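Local coordinates for protein GCN5-related N-acetyltransferase (Streptococcus suis, PDB 3G3S) that probably transfers an acetyl group from acetyl-coenzyme A to an amine, as members of the GNAT family do, though its substrate is not known, at residues 95-101 against 241-247; 113-117 against 206-210; 20-26 against 178-182; 56-61 against 78-82. All blocks are in the same frame, centred on the assembly; numbering follows the deposited sequence.

Contact 1 (95-101 against 241-247); sequences RFFTRYA and KAYQAYE. With EDO (1,2-ethanediol), chain F.
Arg99 and Tyr243 face each other across two antiparallel strands, 95-101 and 241-247, near the middle of the mixed sheet of this GNAT-family acetyltransferase. They form a hydrogen-bonded pair. Arg99 can be followed outward. Its CB sits over one face of the Tyr243 ring, 3.8 Å from the ring centroid, a CH-pi contact. CG and CD run past the methyl group of Ala245, with CD 3.8 Å from Ala245 CB. The chain then bends at chi3 (57°), which turns NE to the phenol. Arg99 NE donates to Tyr243 OH at 2.8 Å, with the oxygen close to the guanidinium plane. NH2 makes a salt bridge with Asp222 and also donates to O2 of an ethanediol, probably from the crystallisation liquor. NH1 has a weak hydrogen bond to His224 ND1. Tyr243 OH is itself hydrogen-bonded to Asp222.

On the same face, the Phe97 ring is sandwiched. Ala245 CB lies over one side, and Arg95 NH2 sits 3.3 Å above the centre of the other. Arg95 NE meets Glu247 OE1 at 3.1 Å, a salt bridge that reaches the oxygen from above the carboxylate plane. The other face carries Phe96, whose CD1 is 3.5 Å from Tyr246 CZ, with the rings oblique at 50°. Tyr246 OH is hydrogen-bonded to Glu87. Asp222 probably balances the charge of the buried Arg99, and together with Tyr243 OH it fixes the guanidinium's orientation.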
loop_
_atom_site.group_PDB
_atom_site.type_symbol
_atom_site.label_atom_id
_atom_site.label_comp_id
_atom_site.label_asym_id
_atom_site.label_seq_id
_atom_site.Cartn_x
_atom_site.Cartn_y
_atom_site.Cartn_z
ATOM N N ARG A 95 26.417 -9.010 19.570
ATOM C CA ARG A 95 27.455 -8.052 19.202
ATOM C C ARG A 95 26.729 -6.739 18.934
ATOM O O ARG A 95 25.817 -6.708 18.121
ATOM C CB ARG A 95 28.207 -8.451 17.928
ATOM C CG ARG A 95 29.309 -7.427 17.455
ATOM C CD ARG A 95 29.978 -7.815 16.109
ATOM N NE ARG A 95 29.191 -7.530 14.883
ATOM C CZ ARG A 95 29.289 -6.417 14.131
ATOM N NH1 ARG A 95 30.133 -5.435 14.451
ATOM N NH2 ARG A 95 28.536 -6.273 13.031
ATOM N N PHE A 96 27.161 -5.689 19.611
ATOM C CA PHE A 96 26.601 -4.373 19.509
ATOM C C PHE A 96 27.413 -3.622 18.494
ATOM O O PHE A 96 28.614 -3.704 18.531
ATOM C CB PHE A 96 26.705 -3.673 20.870
ATOM C CG PHE A 96 26.430 -2.188 20.828
ATOM C CD1 PHE A 96 25.126 -1.714 20.617
ATOM C CD2 PHE A 96 27.466 -1.266 21.015
ATOM C CE1 PHE A 96 24.857 -0.361 20.583
ATOM C CE2 PHE A 96 27.210 0.095 20.997
ATOM C CZ PHE A 96 25.899 0.551 20.783
ATOM N N PHE A 97 26.759 -2.892 17.594
ATOM C CA PHE A 97 27.474 -2.109 16.580
ATOM C C PHE A 97 26.580 -0.984 16.074
ATOM O O PHE A 97 25.403 -0.918 16.439
ATOM C CB PHE A 97 28.012 -2.992 15.428
ATOM C CG PHE A 97 26.948 -3.588 14.549
ATOM C CD1 PHE A 97 26.245 -4.692 14.950
ATOM C CD2 PHE A 97 26.664 -3.052 13.312
ATOM C CE1 PHE A 97 25.307 -5.249 14.149
ATOM C CE2 PHE A 97 25.698 -3.591 12.510
ATOM C CZ PHE A 97 25.006 -4.698 12.929
ATOM N N THR A 98 27.162 -0.105 15.254
ATOM C CA THR A 98 26.496 1.082 14.745
ATOM C C THR A 98 26.324 1.053 13.252
ATOM O O THR A 98 27.255 0.709 12.525
ATOM C CB THR A 98 27.291 2.359 15.097
ATOM O OG1 THR A 98 27.439 2.430 16.524
ATOM C CG2 THR A 98 26.575 3.629 14.595
ATOM N N ARG A 99 25.095 1.331 12.820
ATOM C CA ARG A 99 24.742 1.444 11.415
ATOM C C ARG A 99 24.408 2.910 11.214
ATOM O O ARG A 99 24.240 3.651 12.192
ATOM C CB ARG A 99 23.569 0.548 11.045
ATOM C CG ARG A 99 23.926 -0.935 10.998
ATOM C CD ARG A 99 22.711 -1.813 10.670
ATOM N NE ARG A 99 22.056 -1.451 9.408
ATOM C CZ ARG A 99 22.208 -2.070 8.254
ATOM N NH1 ARG A 99 23.030 -3.092 8.121
ATOM N NH2 ARG A 99 21.537 -1.652 7.205
ATOM N N TYR A 100 24.342 3.321 9.945
ATOM C CA TYR A 100 24.142 4.720 9.601
ATOM C C TYR A 100 22.977 4.880 8.629
ATOM O O TYR A 100 23.030 4.433 7.489
ATOM C CB TYR A 100 25.457 5.307 9.024
ATOM C CG TYR A 100 26.615 5.146 10.012
ATOM C CD1 TYR A 100 27.352 3.980 10.035
ATOM C CD2 TYR A 100 26.939 6.145 10.952
ATOM C CE1 TYR A 100 28.384 3.775 10.950
ATOM C CE2 TYR A 100 27.986 5.947 11.871
ATOM C CZ TYR A 100 28.686 4.746 11.862
ATOM O OH TYR A 100 29.722 4.509 12.715
ATOM N N ALA A 101 21.929 5.539 9.107
ATOM C CA ALA A 101 20.771 5.811 8.318
ATOM C C ALA A 101 21.107 7.023 7.450
ATOM O O ALA A 101 21.877 7.872 7.859
ATOM C CB ALA A 101 19.619 6.142 9.211
ATOM N N LYS A 241 21.481 9.752 10.769
ATOM C CA LYS A 241 22.067 9.546 12.079
ATOM C C LYS A 241 22.610 8.133 12.186
ATOM O O LYS A 241 22.168 7.213 11.476
ATOM C CB LYS A 241 21.049 9.763 13.226
ATOM C CG LYS A 241 19.827 8.845 13.177
ATOM C CD LYS A 241 18.931 8.926 14.422
ATOM C CE LYS A 241 19.498 8.092 15.599
ATOM N NZ LYS A 241 18.560 7.907 16.770
ATOM N N ALA A 242 23.569 8.001 13.092
ATOM C CA ALA A 242 24.131 6.743 13.467
ATOM C C ALA A 242 23.059 6.108 14.336
ATOM O O ALA A 242 22.342 6.826 15.018
ATOM C CB ALA A 242 25.383 6.971 14.284
ATOM N N TYR A 243 22.903 4.799 14.270
ATOM C CA TYR A 243 21.918 4.151 15.125
ATOM C C TYR A 243 22.420 2.794 15.637
ATOM O O TYR A 243 23.310 2.196 15.043
ATOM C CB TYR A 243 20.576 4.045 14.403
ATOM C CG TYR A 243 20.470 3.061 13.268
ATOM C CD1 TYR A 243 20.209 1.738 13.509
ATOM C CD2 TYR A 243 20.518 3.466 11.937
ATOM C CE1 TYR A 243 20.081 0.851 12.494
ATOM C CE2 TYR A 243 20.376 2.546 10.898
ATOM C CZ TYR A 243 20.155 1.243 11.206
ATOM O OH TYR A 243 19.979 0.297 10.244
ATOM N N GLN A 244 21.858 2.352 16.761
ATOM C CA GLN A 244 22.233 1.085 17.377
ATOM C C GLN A 244 21.674 -0.155 16.682
ATOM O O GLN A 244 20.499 -0.212 16.328
ATOM C CB GLN A 244 21.760 1.024 18.847
ATOM C CG GLN A 244 22.355 2.112 19.775
ATOM C CD GLN A 244 22.035 1.896 21.253
ATOM O OE1 GLN A 244 21.517 0.840 21.650
ATOM N NE2 GLN A 244 22.348 2.905 22.080
ATOM N N ALA A 245 22.518 -1.173 16.555
ATOM C CA ALA A 245 22.129 -2.457 15.977
ATOM C C ALA A 245 22.856 -3.562 16.727
ATOM O O ALA A 245 23.900 -3.308 17.375
ATOM C CB ALA A 245 22.439 -2.519 14.444
ATOM N N TYR A 246 22.277 -4.763 16.642
ATOM C CA TYR A 246 22.816 -5.973 17.257
ATOM C C TYR A 246 22.727 -7.170 16.320
ATOM O O TYR A 246 21.815 -7.258 15.512
ATOM C CB TYR A 246 22.049 -6.327 18.545
ATOM C CG TYR A 246 22.142 -5.320 19.665
ATOM C CD1 TYR A 246 21.247 -4.251 19.756
ATOM C CD2 TYR A 246 23.100 -5.447 20.655
ATOM C CE1 TYR A 246 21.306 -3.353 20.785
ATOM C CE2 TYR A 246 23.172 -4.541 21.687
ATOM C CZ TYR A 246 22.292 -3.486 21.739
ATOM O OH TYR A 246 22.410 -2.595 22.772
ATOM N N GLU A 247 23.677 -8.090 16.468
ATOM C CA GLU A 247 23.693 -9.395 15.821
ATOM C C GLU A 247 23.996 -10.420 16.879
ATOM O O GLU A 247 24.608 -10.090 17.894
ATOM C CB GLU A 247 24.847 -9.515 14.877
ATOM C CG GLU A 247 24.646 -8.901 13.545
ATOM C CD GLU A 247 25.959 -8.764 12.817
ATOM O OE1 GLU A 247 27.002 -9.167 13.398
ATOM O OE2 GLU A 247 25.943 -8.219 11.691
HETATM C C1 EDO F . 20.123 -4.276 3.445
HETATM O O1 EDO F . 21.538 -4.236 3.226
HETATM C C2 EDO F . 19.677 -3.157 4.376
HETATM O O2 EDO F . 20.626 -2.083 4.360
#

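Contact 2 (113-117 against 206-210); sequences LQKLV and AQLIL
Helix segments 113-117 and 206-210 pass each other at 134° between their N-to-C directions, with their axes 8.8 Å apart at the closest. Leu113 and Ala206 are the nearest pair of backbones, their CA atoms 5.1 Å apart. This is helix-to-helix packing in the acetyltransferase fold, beside the mixed sheet. Helix 200-214 lies against strand 184-191 through Leu208 and Ile209. Helix 110-118 packs on another side of helix 200-214.

The small Ala206 allows the close approach. Its CB lies 3.4 Å from Leu113 O, and CB of Leu116 and CG2 of Val117 also pack against this methyl group. Leu113 spreads its two branches. CD1 reaches Ile209 CG2 at 3.6 Å, where the two side chains meet nearly perpendicular. CD2 turns to Ala206. Leu113 and Leu210 run antiparallel alongside one another, with Leu113 CB against Leu210 CG. Leu235 of helix 226-235 touches Leu113, Leu116, Ala206 and Ile209, and extends this apolar patch.

Two glutamines, Gln114 and Gln207, border the patch. Gln114 bends at chi2 (63°), which brings OE1 to 3.5 Å from Leu210 CD1. Its NE2 is hydrogen-bonded to Asp118. Gln207 is met by Val117, which has CG1 anti to the backbone N (chi1 168°). That rotation sends CG2 to the backbone of the other helix, while CG1 meets the amide end of Gln207. The Val117 CG2 to Gln207 N distance is 3.4 Å.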
loop_
_atom_site.group_PDB
_atom_site.type_symbol
_atom_site.label_atom_id
_atom_site.label_comp_id
_atom_site.label_asym_id
_atom_site.label_seq_id
_atom_site.Cartn_x
_atom_site.Cartn_y
_atom_site.Cartn_z
ATOM N N LEU A 113 26.425 10.336 -11.598
ATOM C CA LEU A 113 26.170 8.905 -11.500
ATOM C C LEU A 113 26.506 8.213 -12.796
ATOM O O LEU A 113 27.094 7.131 -12.795
ATOM C CB LEU A 113 24.707 8.626 -11.130
ATOM C CG LEU A 113 24.301 9.074 -9.724
ATOM C CD1 LEU A 113 22.817 8.943 -9.597
ATOM C CD2 LEU A 113 25.046 8.288 -8.612
ATOM N N GLN A 114 26.103 8.818 -13.905
ATOM C CA GLN A 114 26.379 8.229 -15.200
ATOM C C GLN A 114 27.881 8.156 -15.432
ATOM O O GLN A 114 28.336 7.186 -15.992
ATOM C CB GLN A 114 25.703 9.001 -16.339
ATOM C CG GLN A 114 25.784 8.281 -17.680
ATOM C CD GLN A 114 25.051 6.935 -17.695
ATOM O OE1 GLN A 114 23.858 6.857 -17.394
ATOM N NE2 GLN A 114 25.762 5.876 -18.079
ATOM N N LYS A 115 28.644 9.168 -15.015
ATOM C CA LYS A 115 30.109 9.107 -15.164
ATOM C C LYS A 115 30.708 7.905 -14.437
ATOM O O LYS A 115 31.594 7.251 -14.968
ATOM C CB LYS A 115 30.798 10.376 -14.666
ATOM C CG LYS A 115 32.316 10.359 -14.879
ATOM N N LEU A 116 30.226 7.623 -13.231
ATOM C CA LEU A 116 30.696 6.477 -12.464
ATOM C C LEU A 116 30.404 5.189 -13.222
ATOM O O LEU A 116 31.229 4.275 -13.255
ATOM C CB LEU A 116 30.035 6.439 -11.081
ATOM C CG LEU A 116 30.321 7.593 -10.119
ATOM C CD1 LEU A 116 29.514 7.473 -8.828
ATOM C CD2 LEU A 116 31.828 7.719 -9.804
ATOM N N VAL A 117 29.222 5.109 -13.829
ATOM C CA VAL A 117 28.861 3.933 -14.621
ATOM C C VAL A 117 29.804 3.825 -15.822
ATOM O O VAL A 117 30.389 2.773 -16.070
ATOM C CB VAL A 117 27.379 3.980 -15.069
ATOM C CG1 VAL A 117 27.084 2.921 -16.112
ATOM C CG2 VAL A 117 26.455 3.832 -13.837
ATOM N N ALA A 206 25.754 3.110 -8.737
ATOM C CA ALA A 206 25.348 4.240 -9.579
ATOM C C ALA A 206 24.324 3.791 -10.604
ATOM O O ALA A 206 23.293 4.431 -10.768
ATOM C CB ALA A 206 26.572 4.913 -10.252
ATOM N N GLN A 207 24.596 2.679 -11.277
ATOM C CA GLN A 207 23.681 2.141 -12.297
ATOM C C GLN A 207 22.322 1.800 -11.733
ATOM O O GLN A 207 21.297 2.097 -12.333
ATOM C CB GLN A 207 24.288 0.884 -12.904
ATOM C CG GLN A 207 23.481 0.153 -14.008
ATOM C CD GLN A 207 23.555 0.858 -15.338
ATOM O OE1 GLN A 207 22.998 1.941 -15.503
ATOM N NE2 GLN A 207 24.222 0.242 -16.298
ATOM N N LEU A 208 22.316 1.121 -10.588
ATOM C CA LEU A 208 21.056 0.753 -9.942
ATOM C C LEU A 208 20.217 1.993 -9.605
ATOM O O LEU A 208 19.017 2.016 -9.883
ATOM C CB LEU A 208 21.322 -0.065 -8.672
ATOM C CG LEU A 208 20.088 -0.512 -7.880
ATOM C CD1 LEU A 208 19.127 -1.277 -8.767
ATOM C CD2 LEU A 208 20.484 -1.324 -6.655
ATOM N N ILE A 209 20.857 3.000 -9.005
ATOM C CA ILE A 209 20.198 4.266 -8.634
ATOM C C ILE A 209 19.566 4.835 -9.894
ATOM O O ILE A 209 18.385 5.123 -9.923
ATOM C CB ILE A 209 21.194 5.267 -8.000
ATOM C CG1 ILE A 209 21.619 4.769 -6.608
ATOM C CG2 ILE A 209 20.582 6.716 -7.912
ATOM C CD1 ILE A 209 22.800 5.484 -5.956
ATOM N N LEU A 210 20.353 4.951 -10.963
ATOM C CA LEU A 210 19.847 5.460 -12.249
ATOM C C LEU A 210 18.666 4.645 -12.787
ATOM O O LEU A 210 17.689 5.209 -13.290
ATOM C CB LEU A 210 20.973 5.510 -13.284
ATOM C CG LEU A 210 21.996 6.622 -13.113
ATOM C CD1 LEU A 210 23.197 6.377 -14.026
ATOM C CD2 LEU A 210 21.372 8.001 -13.401
#

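Contact 3 (20-26 against 178-182); sequences IIWTCLE and YASYS. With NA (sodium ion), chain C.
Glu26 and Ser182 make a two-point polar contact where helix 19-26 lies against the end of strand 170-181 in the acetyltransferase fold. Both carboxylate oxygens of Glu26 accept. Ser182 N donates to OE1 at 2.8 Å, on its syn lone pair. Ser182 OG donates to OE2 at 2.6 Å, also on the syn side but 30° out of the plane. Together they fix the rotation of the carboxylate. Thr23 OG1 donates to Ser180 O at 2.8 Å from above the carbonyl plane. Thr19 O, one turn back in the helix, is a second acceptor for the same hydroxyl, whose single proton the two must share. The side chain of Ser180 leaves the backbone away from the helix, and OG is hydrogen-bonded to Tyr150 OH and Leu159 O. Tyr178 OH is hydrogen-bonded to Ser51.

Trp22 sets its edge on the face of Tyr181, a T-shaped pair with planes at 74°. The helix ends at a sodium ion held between subunits. Glu26 O binds it at 2.4 Å, with four waters and Glu26 O of the second subunit.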
loop_
_atom_site.group_PDB
_atom_site.type_symbol
_atom_site.label_atom_id
_atom_site.label_comp_id
_atom_site.label_asym_id
_atom_site.label_seq_id
_atom_site.Cartn_x
_atom_site.Cartn_y
_atom_site.Cartn_z
ATOM N N ILE A 20 12.446 -1.109 5.148
ATOM C CA ILE A 20 12.107 -2.514 5.394
ATOM C C ILE A 20 10.944 -2.544 6.390
ATOM O O ILE A 20 10.110 -3.476 6.361
ATOM C CB ILE A 20 13.324 -3.292 5.895
ATOM C CG1 ILE A 20 14.353 -3.465 4.774
ATOM C CG2 ILE A 20 12.904 -4.701 6.505
ATOM C CD1 ILE A 20 15.753 -3.774 5.243
ATOM N N ILE A 21 10.890 -1.576 7.303
ATOM C CA ILE A 21 9.706 -1.498 8.169
ATOM C C ILE A 21 8.509 -1.187 7.255
ATOM O O ILE A 21 7.444 -1.767 7.357
ATOM C CB ILE A 21 9.801 -0.440 9.302
ATOM C CG1 ILE A 21 11.030 -0.642 10.191
ATOM C CG2 ILE A 21 8.477 -0.454 10.160
ATOM C CD1 ILE A 21 11.275 0.516 11.165
ATOM N N TRP A 22 8.677 -0.243 6.336
ATOM C CA TRP A 22 7.600 0.040 5.386
ATOM C C TRP A 22 7.187 -1.214 4.600
ATOM O O TRP A 22 5.987 -1.488 4.424
ATOM C CB TRP A 22 7.995 1.171 4.393
ATOM C CG TRP A 22 8.467 2.415 5.032
ATOM C CD1 TRP A 22 8.312 2.802 6.328
ATOM C CD2 TRP A 22 9.099 3.524 4.365
ATOM N NE1 TRP A 22 8.859 4.046 6.521
ATOM C CE2 TRP A 22 9.324 4.518 5.326
ATOM C CE3 TRP A 22 9.514 3.743 3.062
ATOM C CZ2 TRP A 22 9.946 5.720 5.029
ATOM C CZ3 TRP A 22 10.133 4.938 2.759
ATOM C CH2 TRP A 22 10.337 5.915 3.735
ATOM N N THR A 23 8.162 -1.988 4.129
ATOM C CA THR A 23 7.870 -3.222 3.435
ATOM C C THR A 23 6.959 -4.106 4.291
ATOM O O THR A 23 5.863 -4.530 3.862
ATOM C CB THR A 23 9.165 -3.942 3.102
ATOM O OG1 THR A 23 9.860 -3.157 2.100
ATOM C CG2 THR A 23 8.950 -5.426 2.559
ATOM N N CYS A 24 7.425 -4.339 5.504
ATOM C CA CYS A 24 6.689 -5.210 6.442
ATOM C C CYS A 24 5.263 -4.721 6.769
ATOM O O CYS A 24 4.330 -5.514 6.758
ATOM C CB CYS A 24 7.493 -5.420 7.695
ATOM S SG CYS A 24 8.989 -6.288 7.486
ATOM N N LEU A 25 5.095 -3.421 7.015
ATOM C CA LEU A 25 3.764 -2.840 7.258
ATOM C C LEU A 25 2.840 -2.715 6.021
ATOM O O LEU A 25 1.636 -2.703 6.206
ATOM C CB LEU A 25 3.928 -1.482 7.913
ATOM C CG LEU A 25 4.527 -1.379 9.311
ATOM C CD1 LEU A 25 4.745 0.054 9.693
ATOM C CD2 LEU A 25 3.641 -2.123 10.411
ATOM N N GLU A 26 3.391 -2.649 4.792
ATOM C CA GLU A 26 2.567 -2.545 3.560
ATOM C C GLU A 26 1.850 -3.838 3.216
ATOM O O GLU A 26 0.797 -3.802 2.603
ATOM C CB GLU A 26 3.364 -2.047 2.341
ATOM C CG GLU A 26 3.780 -0.581 2.495
ATOM C CD GLU A 26 4.551 -0.055 1.316
ATOM O OE1 GLU A 26 4.977 -0.849 0.441
ATOM O OE2 GLU A 26 4.710 1.171 1.300
ATOM N N TYR A 178 17.583 -5.431 -1.779
ATOM C CA TYR A 178 17.464 -6.335 -0.619
ATOM C C TYR A 178 15.979 -6.531 -0.260
ATOM O O TYR A 178 15.521 -7.612 0.243
ATOM C CB TYR A 178 18.180 -5.696 0.557
ATOM C CG TYR A 178 18.248 -6.560 1.821
ATOM C CD1 TYR A 178 19.292 -7.484 2.003
ATOM C CD2 TYR A 178 17.327 -6.416 2.835
ATOM C CE1 TYR A 178 19.374 -8.264 3.166
ATOM C CE2 TYR A 178 17.400 -7.208 4.009
ATOM C CZ TYR A 178 18.426 -8.116 4.162
ATOM O OH TYR A 178 18.491 -8.875 5.319
ATOM N N ALA A 179 15.236 -5.452 -0.493
ATOM C CA ALA A 179 13.810 -5.362 -0.310
ATOM C C ALA A 179 13.255 -4.270 -1.239
ATOM O O ALA A 179 13.992 -3.424 -1.798
ATOM C CB ALA A 179 13.472 -5.044 1.150
ATOM N N SER A 180 11.941 -4.321 -1.358
ATOM C CA SER A 180 11.110 -3.432 -2.168
ATOM C C SER A 180 9.921 -2.967 -1.356
ATOM O O SER A 180 9.360 -3.744 -0.557
ATOM C CB SER A 180 10.530 -4.196 -3.362
ATOM O OG SER A 180 11.515 -4.830 -4.102
ATOM N N TYR A 181 9.509 -1.729 -1.578
ATOM C CA TYR A 181 8.271 -1.222 -0.990
ATOM C C TYR A 181 7.524 -0.520 -2.131
ATOM O O TYR A 181 8.026 -0.464 -3.240
ATOM C CB TYR A 181 8.506 -0.346 0.231
ATOM C CG TYR A 181 9.241 0.939 -0.036
ATOM C CD1 TYR A 181 10.615 0.942 -0.219
ATOM C CD2 TYR A 181 8.563 2.154 -0.097
ATOM C CE1 TYR A 181 11.300 2.133 -0.481
ATOM C CE2 TYR A 181 9.246 3.342 -0.348
ATOM C CZ TYR A 181 10.617 3.315 -0.529
ATOM O OH TYR A 181 11.310 4.492 -0.780
ATOM N N SER A 182 6.341 -0.011 -1.845
ATOM C CA SER A 182 5.456 0.587 -2.839
ATOM C C SER A 182 6.121 1.589 -3.764
ATOM O O SER A 182 5.841 1.607 -4.948
ATOM C CB SER A 182 4.279 1.259 -2.116
ATOM O OG SER A 182 4.733 2.158 -1.109
HETATM NA NA NA C . -1.144 -2.330 2.467
HETATM O O HOH W 1 -0.831 -2.234 5.063
HETATM O O HOH W 2 -2.207 -4.436 2.981
HETATM O O HOH W 3 0.073 0.055 2.383
HETATM O O HOH W 4 -1.143 -2.438 0.119
#

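Contact 4 (56-61 against 78-82); sequences LAGQPH and QNQAW. With EDO (1,2-ethanediol), chain H; EDO (1,2-ethanediol), chain G.
Trp82 and Gln78 reach strand 56-58 through their torsions. Trp82 takes chi1 -86° and chi2 103°, which lays the indole flat between Leu56 and Pro60. Gln78 is extended as far as its amide (chi1 178°), which carries OE1 to the backbone at Gly58.

The six-membered ring of Trp82 is covered on both faces. Leu56 CB is 3.7 Å from its centroid on one side. Pro60 CA is 3.5 Å from it on the other. Both are CH-pi contacts, near the ring normal. His61 N lies over the Pro60 side, 3.4 Å from Trp82 CH2. At the pyrrole end, Trp82 NE1 is 3.0 Å from Gly58 O.

Here, in the acetyltransferase fold, the start of helix 80-90 packs on the turn that leaves strand 52-58 for helix 62-68. Asn79 is the N-cap of helix 80-90, and its OD1 accepts from Trp82 N at 3.1 Å and more weakly from Ala81 N. His61 caps the other helix through Asp63 N.

Gln78 holds the strand twice. Its N donates to Leu56 O at 2.9 Å. Its OE1 accepts from Gly58 N at 2.7 Å, in a nearly straight bond. Gln78 NE2 donates to Leu12 O. Pro60 CG rests on Ala81 CB.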
loop_
_atom_site.group_PDB
_atom_site.type_symbol
_atom_site.label_atom_id
_atom_site.label_comp_id
_atom_site.label_asym_id
_atom_site.label_seq_id
_atom_site.Cartn_x
_atom_site.Cartn_y
_atom_site.Cartn_z
ATOM N N LEU A 56 12.427 -3.616 16.104
ATOM C CA LEU A 56 11.663 -3.789 17.344
ATOM C C LEU A 56 11.061 -2.500 17.889
ATOM O O LEU A 56 11.789 -1.639 18.310
ATOM C CB LEU A 56 12.620 -4.375 18.371
ATOM C CG LEU A 56 13.159 -5.752 17.955
ATOM C CD1 LEU A 56 14.601 -5.939 18.539
ATOM C CD2 LEU A 56 12.142 -6.820 18.337
ATOM N N ALA A 57 9.736 -2.402 17.939
ATOM C CA ALA A 57 9.062 -1.171 18.374
ATOM C C ALA A 57 8.146 -1.334 19.620
ATOM O O ALA A 57 7.723 -2.451 20.007
ATOM C CB ALA A 57 8.287 -0.591 17.205
ATOM N N GLY A 58 7.891 -0.207 20.281
ATOM C CA GLY A 58 7.019 -0.192 21.452
ATOM C C GLY A 58 7.748 -0.568 22.739
ATOM O O GLY A 58 8.920 -0.319 22.890
ATOM N N GLN A 59 7.012 -1.098 23.709
ATOM C CA GLN A 59 7.610 -1.521 24.937
ATOM C C GLN A 59 8.466 -2.744 24.648
ATOM O O GLN A 59 8.098 -3.570 23.804
ATOM C CB GLN A 59 6.527 -1.862 25.977
ATOM C CG GLN A 59 5.706 -0.658 26.408
ATOM C CD GLN A 59 6.535 0.440 27.106
ATOM O OE1 GLN A 59 7.453 0.153 27.885
ATOM N NE2 GLN A 59 6.200 1.700 26.833
ATOM N N PRO A 60 9.624 -2.853 25.319
ATOM C CA PRO A 60 10.491 -4.029 25.175
ATOM C C PRO A 60 9.740 -5.233 25.648
ATOM O O PRO A 60 9.004 -5.132 26.624
ATOM C CB PRO A 60 11.660 -3.750 26.118
ATOM C CG PRO A 60 11.621 -2.302 26.348
ATOM C CD PRO A 60 10.193 -1.864 26.243
ATOM N N HIS A 61 9.893 -6.327 24.917
ATOM C CA HIS A 61 9.200 -7.571 25.180
ATOM C C HIS A 61 10.075 -8.769 24.795
ATOM O O HIS A 61 10.410 -8.946 23.637
ATOM C CB HIS A 61 7.901 -7.627 24.387
ATOM C CG HIS A 61 6.927 -8.588 24.967
ATOM N ND1 HIS A 61 7.120 -9.948 24.919
ATOM C CD2 HIS A 61 5.800 -8.390 25.682
ATOM C CE1 HIS A 61 6.135 -10.550 25.560
ATOM N NE2 HIS A 61 5.315 -9.629 26.023
ATOM N N GLN A 78 14.081 0.191 18.513
ATOM C CA GLN A 78 13.501 1.496 18.305
ATOM C C GLN A 78 14.058 2.467 19.313
ATOM O O GLN A 78 14.233 3.655 19.025
ATOM C CB GLN A 78 12.005 1.430 18.521
ATOM C CG GLN A 78 11.287 2.778 18.380
ATOM C CD GLN A 78 9.786 2.657 18.557
ATOM O OE1 GLN A 78 9.282 1.993 19.503
ATOM N NE2 GLN A 78 9.051 3.301 17.667
ATOM N N ASN A 79 14.316 1.960 20.510
ATOM C CA ASN A 79 14.735 2.800 21.626
ATOM C C ASN A 79 15.696 2.099 22.589
ATOM O O ASN A 79 15.959 0.914 22.485
ATOM C CB ASN A 79 13.485 3.329 22.349
ATOM C CG ASN A 79 12.577 2.217 22.821
ATOM O OD1 ASN A 79 13.010 1.394 23.577
ATOM N ND2 ASN A 79 11.335 2.178 22.358
ATOM N N GLN A 80 16.225 2.874 23.522
ATOM C CA GLN A 80 17.226 2.393 24.449
ATOM C C GLN A 80 16.661 1.344 25.407
ATOM O O GLN A 80 17.424 0.528 25.916
ATOM C CB GLN A 80 17.816 3.564 25.219
ATOM C CG GLN A 80 18.941 3.160 26.143
ATOM C CD GLN A 80 20.106 2.556 25.429
ATOM O OE1 GLN A 80 20.654 3.161 24.516
ATOM N NE2 GLN A 80 20.548 1.376 25.881
ATOM N N ALA A 81 15.350 1.365 25.628
ATOM C CA ALA A 81 14.699 0.383 26.522
ATOM C C ALA A 81 14.809 -1.020 25.894
ATOM O O ALA A 81 15.047 -2.034 26.582
ATOM C CB ALA A 81 13.258 0.758 26.784
ATOM N N TRP A 82 14.626 -1.081 24.584
ATOM C CA TRP A 82 14.853 -2.317 23.865
ATOM C C TRP A 82 16.327 -2.747 23.925
ATOM O O TRP A 82 16.615 -3.898 24.199
ATOM C CB TRP A 82 14.423 -2.184 22.421
ATOM C CG TRP A 82 12.995 -2.446 22.121
ATOM C CD1 TRP A 82 12.029 -1.533 21.873
ATOM C CD2 TRP A 82 12.372 -3.720 22.030
ATOM N NE1 TRP A 82 10.868 -2.138 21.575
ATOM C CE2 TRP A 82 11.024 -3.494 21.704
ATOM C CE3 TRP A 82 12.820 -5.039 22.210
ATOM C CZ2 TRP A 82 10.112 -4.539 21.500
ATOM C CZ3 TRP A 82 11.921 -6.077 22.030
ATOM C CH2 TRP A 82 10.578 -5.821 21.674
HETATM C C1 EDO H . 18.211 2.548 20.096
HETATM O O1 EDO H . 17.419 3.500 19.398
HETATM C C2 EDO H . 18.874 3.263 21.257
HETATM O O2 EDO H . 19.800 4.197 20.697
HETATM C C1 EDO G . 13.356 6.178 16.090
HETATM O O1 EDO G . 11.946 6.027 15.867
HETATM C C2 EDO G . 14.110 4.954 15.618
HETATM O O2 EDO G . 15.340 4.868 16.303
#

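In the fold
Contacts 1, 3 and 4 all reach the one mixed sheet. Contact 2 packs two helices about 38 Å from contact 4, centre to centre, on the opposite side of the chain's centre. Contact 4 closes first along the chain. It is nested in the loop closed by contact 3. Contact 2 is nested in the loop closed by contact 1, and contact 3 crosses both contacts 1 and 2. Contacts 1 and 4 touch, where Gln244 NE2 meets Gln80 OE1 at 3.0 Å, and their centres are about 15 Å apart. Strand 239-248, last in the chain, sits between 73-77 and 94-102, so the chain's end joins early parts of the sheet.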